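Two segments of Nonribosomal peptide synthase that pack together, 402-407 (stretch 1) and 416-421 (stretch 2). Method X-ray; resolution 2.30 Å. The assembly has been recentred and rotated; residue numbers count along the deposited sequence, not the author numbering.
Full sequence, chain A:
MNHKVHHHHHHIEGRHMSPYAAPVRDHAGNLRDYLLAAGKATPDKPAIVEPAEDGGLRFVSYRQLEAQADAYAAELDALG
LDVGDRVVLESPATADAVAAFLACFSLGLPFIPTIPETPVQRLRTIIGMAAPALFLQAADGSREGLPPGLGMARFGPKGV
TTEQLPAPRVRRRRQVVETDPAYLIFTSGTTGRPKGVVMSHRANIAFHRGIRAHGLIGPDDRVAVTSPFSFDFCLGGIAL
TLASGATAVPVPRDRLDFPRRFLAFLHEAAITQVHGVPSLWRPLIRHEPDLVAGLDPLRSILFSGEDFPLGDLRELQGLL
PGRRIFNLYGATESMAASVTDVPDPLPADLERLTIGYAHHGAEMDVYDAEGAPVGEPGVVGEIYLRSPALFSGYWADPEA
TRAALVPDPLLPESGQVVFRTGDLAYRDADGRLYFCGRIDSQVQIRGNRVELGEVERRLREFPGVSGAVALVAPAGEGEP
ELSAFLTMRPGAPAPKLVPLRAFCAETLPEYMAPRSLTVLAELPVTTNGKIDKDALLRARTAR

Stretch 1 (402-407) RAALVP
Stretch 2 416-421: QVVFRT

Where a helix runs straight into a short strand, its last carbonyls can pass from helical geometry to sheet pairing, and residues 402-407 and 416-421 illustrate how. Residues 402-404 remain helical (phi/psi near -80/-35); Leu-405 is the first to leave, at -100/101, and Val-406 (-114/155) and Pro-407 (-55/137) extend the strand. It runs antiparallel to 417-421, splayed at 131°, with Leu-405 opposite Phe-419, Val-406 opposite Val-418 and Pro-407 opposite Val-417 (CA to CA 4.8, 5.4 and 4.5 Å).

Three backbone hydrogen bonds fix this register. Val-406 and Val-418 exchange a reciprocal pair, Val-406 N to Val-418 O at 2.9 Å and Val-418 N to Val-406 O at 2.8 Å, while Arg-420 N donates to Ala-404 O at 2.9 Å. Each of these acceptors also receives a CA-H...O contact: Phe-419 CA to Ala-404 O and Leu-405 CA to Val-418 O, both 3.4 Å, and Val-417 CA to Val-406 O, 3.2 Å. Pro-407, which has no amide hydrogen, occupies a non-hydrogen-bonded position, so no donor is missed in its pairing with Val-417.

One residue before Ala-404, Ala-403 O is served by water, which donates to it at 2.8 Å and accepts from Arg-420 NH1 at 3.2 Å. Arg-420 (m, t, p; chi4 near 180°) thus reaches the helix end through solvent, while its NE and NH2 are satisfied elsewhere in the structure.

Side chains complete the 421 Å² interface. Leu-405 (m, t) and Phe-419 (t, chi2 49°) share one face, Leu-405 CD2 lying 4.2 Å from Phe-419 CB; the small methyl of buried Ala-404 approaches the aromatic ring, CB to Phe-419 CE1 3.9 Å. Val-406 (m) and buried Val-418 (chi1 125°, between wells) share the other, Val-406 CG2 to Val-418 CG1 4.3 Å, their branched carbons suiting extended backbone.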

# COMPACT_ATOMS: atom_id res chain seq x y z
N ARG A 402 -2.21 -2.02 22.77
CA ARG A 402 -1.18 -1.86 23.79
C ARG A 402 -0.17 -2.99 23.85
O ARG A 402 0.97 -2.79 24.22
CB ARG A 402 -1.83 -1.61 25.18
CG ARG A 402 -0.85 -1.46 26.33
CD ARG A 402 0.27 -0.41 26.10
NE ARG A 402 1.23 -0.42 27.21
CZ ARG A 402 2.31 -1.23 27.30
NH1 ARG A 402 2.61 -2.10 26.34
NH2 ARG A 402 3.11 -1.13 28.36
N ALA A 403 -0.55 -4.18 23.45
CA ALA A 403 0.42 -5.28 23.36
C ALA A 403 1.35 -5.11 22.16
O ALA A 403 2.48 -5.50 22.22
CB ALA A 403 -0.30 -6.63 23.28
N ALA A 404 0.87 -4.49 21.09
CA ALA A 404 1.68 -4.31 19.86
C ALA A 404 2.48 -3.03 19.92
O ALA A 404 3.65 -3.04 19.59
CB ALA A 404 0.80 -4.33 18.64
N LEU A 405 1.86 -1.93 20.36
CA LEU A 405 2.54 -0.65 20.49
C LEU A 405 2.97 -0.36 21.92
O LEU A 405 2.15 0.09 22.73
CB LEU A 405 1.64 0.47 19.97
CG LEU A 405 1.39 0.43 18.45
CD1 LEU A 405 0.32 1.43 18.11
CD2 LEU A 405 2.65 0.77 17.67
N VAL A 406 4.25 -0.58 22.20
CA VAL A 406 4.75 -0.55 23.54
C VAL A 406 5.74 0.57 23.79
O VAL A 406 6.40 1.06 22.87
CB VAL A 406 5.37 -1.88 23.92
CG1 VAL A 406 4.42 -3.01 23.60
CG2 VAL A 406 6.68 -2.09 23.21
N PRO A 407 5.85 0.99 25.06
CA PRO A 407 6.84 2.00 25.40
C PRO A 407 8.23 1.58 24.95
O PRO A 407 8.59 0.40 25.05
CB PRO A 407 6.79 2.04 26.94
CG PRO A 407 5.41 1.61 27.28
CD PRO A 407 5.12 0.52 26.27
N GLN A 416 7.75 7.81 23.72
CA GLN A 416 7.84 7.22 22.39
C GLN A 416 7.39 5.77 22.48
O GLN A 416 7.73 5.09 23.46
CB GLN A 416 9.26 7.28 21.84
CG GLN A 416 9.36 6.72 20.43
CD GLN A 416 10.72 6.95 19.74
OE1 GLN A 416 10.86 6.60 18.57
NE2 GLN A 416 11.72 7.49 20.47
N VAL A 417 6.68 5.31 21.45
CA VAL A 417 6.32 3.89 21.33
C VAL A 417 7.00 3.21 20.15
O VAL A 417 7.46 3.84 19.22
CB VAL A 417 4.80 3.66 21.19
CG1 VAL A 417 4.05 4.05 22.47
CG2 VAL A 417 4.25 4.37 19.96
N VAL A 418 7.03 1.90 20.23
CA VAL A 418 7.69 1.07 19.27
C VAL A 418 6.75 -0.13 19.00
O VAL A 418 5.86 -0.39 19.81
CB VAL A 418 9.06 0.72 19.92
CG1 VAL A 418 9.31 -0.76 20.02
CG2 VAL A 418 10.19 1.49 19.27
N PHE A 419 6.93 -0.83 17.88
CA PHE A 419 6.01 -1.90 17.44
C PHE A 419 6.65 -3.28 17.58
O PHE A 419 7.68 -3.56 16.95
CB PHE A 419 5.62 -1.65 15.96
CG PHE A 419 4.82 -2.77 15.32
CD1 PHE A 419 3.71 -3.30 15.96
CD2 PHE A 419 5.18 -3.27 14.09
CE1 PHE A 419 2.97 -4.31 15.37
CE2 PHE A 419 4.47 -4.28 13.48
CZ PHE A 419 3.35 -4.80 14.12
N ARG A 420 6.07 -4.12 18.42
CA ARG A 420 6.49 -5.51 18.50
C ARG A 420 5.87 -6.22 17.32
O ARG A 420 4.66 -6.42 17.32
CB ARG A 420 6.02 -6.19 19.77
CG ARG A 420 6.61 -5.62 21.06
CD ARG A 420 6.12 -6.43 22.24
NE ARG A 420 6.55 -7.83 22.14
CZ ARG A 420 6.25 -8.80 23.01
NH1 ARG A 420 5.51 -8.53 24.08
NH2 ARG A 420 6.66 -10.05 22.78
N THR A 421 6.71 -6.63 16.37
CA THR A 421 6.27 -7.16 15.09
C THR A 421 5.70 -8.53 15.12
O THR A 421 5.06 -8.92 14.19
CB THR A 421 7.44 -7.26 14.07
OG1 THR A 421 8.47 -8.12 14.59
CG2 THR A 421 8.05 -5.89 13.81
O HOH W 1 3.44 -6.19 24.73